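Local coordinates for protein allantoicase (Saccharomyces cerevisiae, PDB 1O59) that hydrolyses allantoate to (S)-ureidoglycolate and urea, a step of allantoin degradation that lets yeast use purines as a secondary nitrogen source, at residues A[126-132]-A[145-151]; A[266-272]-A[351-355]. One frame throughout, in Å; residues are numbered along the deposited sequence.

Contact 1: residues A[126-132]-A[145-151]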
# COMPACT_ATOMS: atom_id res chain seq x y z
N SER A 126 -8.02 -8.79 17.06
CA SER A 126 -8.95 -9.24 16.03
C SER A 126 -9.26 -8.04 15.11
O SER A 126 -8.99 -6.88 15.46
CB SER A 126 -10.21 -9.93 16.62
OG SER A 126 -11.12 -9.04 17.23
N ILE A 127 -9.75 -8.36 13.91
CA ILE A 127 -10.13 -7.35 12.93
C ILE A 127 -11.53 -7.58 12.39
O ILE A 127 -11.92 -8.70 12.04
CB ILE A 127 -9.12 -7.30 11.79
CG1 ILE A 127 -7.68 -7.23 12.34
CG2 ILE A 127 -9.38 -6.07 10.90
CD1 ILE A 127 -6.59 -7.51 11.29
N GLU A 128 -12.28 -6.48 12.35
CA GLU A 128 -13.62 -6.41 11.76
C GLU A 128 -13.62 -5.36 10.67
O GLU A 128 -12.70 -4.52 10.58
CB GLU A 128 -14.64 -6.03 12.81
CG GLU A 128 -14.54 -6.87 14.09
CD GLU A 128 -15.68 -6.63 15.07
OE1 GLU A 128 -16.40 -5.63 14.95
OE2 GLU A 128 -15.85 -7.45 16.00
N ALA A 129 -14.63 -5.44 9.81
CA ALA A 129 -14.78 -4.48 8.71
C ALA A 129 -16.23 -4.15 8.46
O ALA A 129 -17.12 -4.87 8.85
CB ALA A 129 -14.14 -5.02 7.44
N LEU A 130 -16.45 -3.01 7.83
CA LEU A 130 -17.77 -2.70 7.30
C LEU A 130 -17.76 -1.95 5.96
O LEU A 130 -16.76 -1.38 5.52
CB LEU A 130 -18.64 -1.99 8.35
CG LEU A 130 -18.52 -0.52 8.80
CD1 LEU A 130 -18.82 0.52 7.68
CD2 LEU A 130 -19.50 -0.32 9.97
N TYR A 131 -18.93 -1.98 5.34
CA TYR A 131 -19.18 -1.33 4.09
C TYR A 131 -20.15 -0.16 4.30
O TYR A 131 -21.31 -0.36 4.64
CB TYR A 131 -19.80 -2.31 3.10
CG TYR A 131 -19.98 -1.69 1.76
CD1 TYR A 131 -18.89 -1.49 0.95
CD2 TYR A 131 -21.23 -1.25 1.32
CE1 TYR A 131 -19.01 -0.88 -0.28
CE2 TYR A 131 -21.37 -0.65 0.08
CZ TYR A 131 -20.24 -0.47 -0.71
OH TYR A 131 -20.30 0.11 -1.95
N ASP A 132 -19.65 1.05 4.07
CA ASP A 132 -20.44 2.26 4.20
C ASP A 132 -20.44 3.06 2.90
O ASP A 132 -19.42 3.18 2.23
CB ASP A 132 -19.91 3.09 5.35
CG ASP A 132 -20.57 4.42 5.45
OD1 ASP A 132 -21.82 4.48 5.48
OD2 ASP A 132 -19.90 5.48 5.53
N ARG A 145 -23.12 -2.94 11.33
CA ARG A 145 -22.56 -3.46 10.08
C ARG A 145 -21.17 -4.02 10.23
O ARG A 145 -20.62 -4.55 9.27
CB ARG A 145 -22.56 -2.37 9.01
CG ARG A 145 -23.96 -1.93 8.62
CD ARG A 145 -24.02 -0.66 7.80
NE ARG A 145 -23.42 0.46 8.51
CZ ARG A 145 -23.07 1.59 7.94
NH1 ARG A 145 -23.26 1.79 6.65
NH2 ARG A 145 -22.51 2.54 8.67
N TRP A 146 -20.58 -3.90 11.42
CA TRP A 146 -19.29 -4.53 11.69
C TRP A 146 -19.33 -6.06 11.56
O TRP A 146 -20.16 -6.74 12.17
CB TRP A 146 -18.73 -4.13 13.05
CG TRP A 146 -18.27 -2.72 13.13
CD1 TRP A 146 -18.80 -1.71 13.90
CD2 TRP A 146 -17.19 -2.14 12.39
NE1 TRP A 146 -18.09 -0.55 13.70
CE2 TRP A 146 -17.10 -0.78 12.78
CE3 TRP A 146 -16.28 -2.62 11.44
CZ2 TRP A 146 -16.14 0.09 12.24
CZ3 TRP A 146 -15.33 -1.76 10.92
CH2 TRP A 146 -15.27 -0.42 11.32
N VAL A 147 -18.38 -6.58 10.79
CA VAL A 147 -18.26 -7.98 10.49
C VAL A 147 -16.83 -8.40 10.76
O VAL A 147 -15.92 -7.83 10.19
CB VAL A 147 -18.55 -8.24 8.99
CG1 VAL A 147 -18.26 -9.67 8.60
CG2 VAL A 147 -20.00 -7.96 8.68
N GLU A 148 -16.65 -9.41 11.59
CA GLU A 148 -15.31 -9.95 11.83
C GLU A 148 -14.70 -10.64 10.60
O GLU A 148 -15.30 -11.50 9.96
CB GLU A 148 -15.33 -10.94 13.00
CG GLU A 148 -13.94 -11.39 13.39
CD GLU A 148 -13.98 -12.50 14.42
OE1 GLU A 148 -13.80 -12.17 15.60
OE2 GLU A 148 -14.15 -13.68 14.04
N ILE A 149 -13.49 -10.26 10.27
CA ILE A 149 -12.81 -10.82 9.11
C ILE A 149 -11.47 -11.47 9.48
O ILE A 149 -10.97 -12.32 8.73
CB ILE A 149 -12.63 -9.75 8.02
CG1 ILE A 149 -11.89 -8.54 8.56
CG2 ILE A 149 -13.98 -9.32 7.46
CD1 ILE A 149 -11.35 -7.70 7.47
N VAL A 150 -10.91 -11.09 10.63
CA VAL A 150 -9.79 -11.81 11.19
C VAL A 150 -10.04 -12.09 12.65
O VAL A 150 -10.11 -11.17 13.47
CB VAL A 150 -8.50 -11.03 11.02
CG1 VAL A 150 -7.33 -11.80 11.63
CG2 VAL A 150 -8.26 -10.71 9.52
N GLU A 151 -10.20 -13.38 12.94
CA GLU A 151 -10.43 -13.88 14.28
C GLU A 151 -9.27 -13.55 15.22
O GLU A 151 -8.15 -13.32 14.79
CB GLU A 151 -10.63 -15.40 14.26
CG GLU A 151 -9.31 -16.17 14.07
CD GLU A 151 -9.45 -17.51 13.32
OE1 GLU A 151 -9.69 -18.59 13.98
OE2 GLU A 151 -9.30 -17.45 12.06
O HOH W 1 -13.72 -9.28 16.03
O HOH W 2 -21.15 -4.09 6.24

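Contact 2: residues A[266-272]-A[351-355]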
# COMPACT_ATOMS: atom_id res chain seq x y z
N ARG A 266 -7.20 -2.55 -15.02
CA ARG A 266 -8.05 -3.11 -16.07
C ARG A 266 -7.12 -3.39 -17.26
O ARG A 266 -6.13 -2.72 -17.45
CB ARG A 266 -9.01 -2.01 -16.53
CG ARG A 266 -10.40 -2.37 -16.62
CD ARG A 266 -11.12 -1.82 -17.86
NE ARG A 266 -11.15 -0.37 -18.15
CZ ARG A 266 -11.89 0.56 -17.51
NH1 ARG A 266 -12.57 0.28 -16.40
NH2 ARG A 266 -11.88 1.80 -17.97
N GLU A 267 -7.47 -4.34 -18.12
CA GLU A 267 -6.85 -4.41 -19.45
C GLU A 267 -7.28 -3.18 -20.28
O GLU A 267 -8.47 -2.90 -20.42
CB GLU A 267 -7.23 -5.72 -20.14
CG GLU A 267 -6.76 -5.86 -21.59
CD GLU A 267 -7.42 -7.02 -22.30
OE1 GLU A 267 -7.42 -8.11 -21.68
OE2 GLU A 267 -7.94 -6.85 -23.44
N SER A 268 -6.30 -2.46 -20.83
CA SER A 268 -6.56 -1.30 -21.68
C SER A 268 -7.22 -1.70 -23.02
O SER A 268 -7.10 -2.84 -23.48
CB SER A 268 -5.26 -0.56 -21.99
OG SER A 268 -4.55 -1.18 -23.05
N SER A 269 -7.93 -0.73 -23.60
CA SER A 269 -8.34 -0.77 -25.01
C SER A 269 -7.71 0.40 -25.76
O SER A 269 -7.48 0.33 -26.96
CB SER A 269 -9.85 -0.68 -25.11
OG SER A 269 -10.45 -1.30 -23.99
N PHE A 270 -7.45 1.49 -25.04
CA PHE A 270 -6.81 2.67 -25.57
C PHE A 270 -5.89 3.26 -24.52
O PHE A 270 -6.23 3.27 -23.34
CB PHE A 270 -7.88 3.69 -25.91
CG PHE A 270 -7.36 4.92 -26.60
CD1 PHE A 270 -6.92 4.85 -27.92
CD2 PHE A 270 -7.36 6.15 -25.94
CE1 PHE A 270 -6.47 6.00 -28.58
CE2 PHE A 270 -6.91 7.30 -26.59
CZ PHE A 270 -6.47 7.23 -27.91
N ILE A 271 -4.73 3.74 -24.95
CA ILE A 271 -3.86 4.57 -24.08
C ILE A 271 -3.67 5.96 -24.66
O ILE A 271 -3.12 6.13 -25.73
CB ILE A 271 -2.50 3.92 -23.84
CG1 ILE A 271 -2.67 2.67 -22.99
CG2 ILE A 271 -1.58 4.90 -23.10
CD1 ILE A 271 -1.44 1.81 -22.93
N GLU A 272 -4.13 6.94 -23.90
CA GLU A 272 -4.10 8.33 -24.31
C GLU A 272 -2.73 8.99 -24.07
O GLU A 272 -2.21 9.72 -24.91
CB GLU A 272 -5.15 9.09 -23.49
CG GLU A 272 -5.98 10.06 -24.31
CD GLU A 272 -5.51 11.49 -24.19
OE1 GLU A 272 -5.43 11.99 -23.01
OE2 GLU A 272 -5.27 12.08 -25.28
N ARG A 351 1.65 7.44 -14.45
CA ARG A 351 0.24 7.59 -14.73
C ARG A 351 0.07 7.08 -16.11
O ARG A 351 0.85 7.44 -16.97
CB ARG A 351 -0.23 9.06 -14.68
CG ARG A 351 0.28 9.85 -13.52
CD ARG A 351 -0.05 9.24 -12.20
NE ARG A 351 0.06 10.19 -11.12
CZ ARG A 351 -0.13 9.89 -9.85
NH1 ARG A 351 -0.45 8.65 -9.48
NH2 ARG A 351 -0.01 10.86 -8.93
N VAL A 352 -0.95 6.26 -16.31
CA VAL A 352 -1.28 5.71 -17.60
C VAL A 352 -2.74 6.01 -17.86
O VAL A 352 -3.64 5.25 -17.44
CB VAL A 352 -1.02 4.19 -17.65
CG1 VAL A 352 -1.31 3.64 -19.01
CG2 VAL A 352 0.43 3.89 -17.24
N TRP A 353 -2.98 7.12 -18.53
CA TRP A 353 -4.33 7.54 -18.85
C TRP A 353 -4.88 6.90 -20.14
O TRP A 353 -4.24 6.94 -21.18
CB TRP A 353 -4.40 9.04 -18.96
CG TRP A 353 -4.30 9.75 -17.65
CD1 TRP A 353 -3.19 10.26 -17.08
CD2 TRP A 353 -5.38 10.08 -16.77
NE1 TRP A 353 -3.49 10.86 -15.89
CE2 TRP A 353 -4.85 10.78 -15.68
CE3 TRP A 353 -6.75 9.85 -16.79
CZ2 TRP A 353 -5.62 11.24 -14.63
CZ3 TRP A 353 -7.52 10.29 -15.75
CH2 TRP A 353 -6.96 10.99 -14.69
N GLY A 354 -6.07 6.34 -20.02
CA GLY A 354 -6.71 5.62 -21.10
C GLY A 354 -7.98 4.99 -20.59
O GLY A 354 -8.52 5.40 -19.57
N TYR A 355 -8.44 3.96 -21.27
CA TYR A 355 -9.66 3.27 -20.85
C TYR A 355 -9.55 1.82 -21.29
O TYR A 355 -8.60 1.45 -21.98
CB TYR A 355 -10.91 3.95 -21.44
CG TYR A 355 -11.18 3.63 -22.89
CD1 TYR A 355 -10.89 4.54 -23.92
CD2 TYR A 355 -11.74 2.41 -23.23
CE1 TYR A 355 -11.16 4.19 -25.29
CE2 TYR A 355 -12.02 2.06 -24.56
CZ TYR A 355 -11.73 2.93 -25.59
OH TYR A 355 -12.06 2.46 -26.86
OXT TYR A 355 -10.42 1.02 -20.97

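Contact 1: residues A[126-132]-A[145-151]
I127 and V150 form an antiparallel hydrogen-bonded pair, E128 and E148 a non-hydrogen-bonded one, and A129 and V147 the next hydrogen-bonded one. The register slips by one residue at I127, whose O accepts from both I149 N (2.8 Å) and V150 N (3.0 Å), which defines a classic beta bulge; the strand axes, 4.2 Å apart, run at 129°. I127 N donates an almost straight bond to V150 O (2.9 Å), and the two side chains lie alongside each other, CB to CB. This pairing closes one margin of an antiparallel five-stranded sheet of the first allantoicase repeat, in which 147-154 is an outermost strand and 176-182 flanks 124-130 on its other side. On the face carrying E128 and E148, one water links S126 OG, E128 OE2 and E148 OE1; K178 and K180 pair with the E128 carboxylate, which probably eases its nearness to E148, while Y182 also bonds S126 OG. With CG lodged between its backbone N and carbonyl carbon, L130 sets CD2 over the face of the W146 indole, 3.8 Å from the five-membered ring centroid and 14° off its normal, a CH-pi contact. W146 NE1 bonds V140 O and K178 adds a cation-pi contact; an alanine in place of this tryptophan would probably leave L130 CD2 without its aromatic platform and V140 O without this donor. Past the paired strands, R145 NH1 reaches D132 OD1 in a long salt bridge (3.3 Å), the oxygen near the guanidinium plane although the planar groups are turned 81° apart; R145 NH2 forms another with D143.

Contact 2: residues A[266-272]-A[351-355]
V352 meets I271 through methyl groups, CG1 to CG2 at 4.3 Å, where the last strand of the chain runs antiparallel to strand 270-277, a pairing that ends in a classic beta bulge, in a sheet of the second allantoicase repeat, a family of the galactose-binding-domain-like clan. At W353 the backbone O accepts E272 N (2.7 Å), the donor lying in the carbonyl plane; the indole itself meets K273 in a cation-pi contact. G354 pairs with I271 as a non-hydrogen-bonded bridge, and its CA sits 3.3 Å from F270 O, where a side-chain CB would clash. S269 and F270 form the bulge opposite Y355, whose O receives S269 N (2.8 Å) almost straight, in the carbonyl plane on a lone pair, and F270 N (3.3 Å) from 37° out of that plane. Y355 N donates back to F270 O. With CG between the backbone N and the carbonyl carbon (chi1 78°), the Y355 ring turns back to S269 and F270, its CE2 meeting S269 CB and its CE1 meeting F270 CB, both obliquely. The other oxygen of the terminal carboxylate forms a salt bridge with R266, whose NE lies 3.2 Å from Y355 OXT, the oxygen 13° out of the guanidinium plane, while NH2 adds a weak bond to the same OXT.

Contact 1 and contact 2 lie in different allantoicase repeats, the first within 43-197 and the second within 216-355. Their centres are about 34 Å apart and their nearest atoms about 16 Å apart, so they do not touch; along the chain the first closes before the second opens. Both use bulged antiparallel pairing, but at non-equivalent places. Contact 1 joins neighbouring strands of a five-stranded sheet across a 12-residue connection, whereas contact 2 brings the C-terminal strand back to 270-277 across 78 intervening residues, in the antiparallel sheet that also holds 323-331. By strand order, 288-294 with 309-317 would be the second-repeat counterpart of contact 1. Neither contact includes a bound ligand.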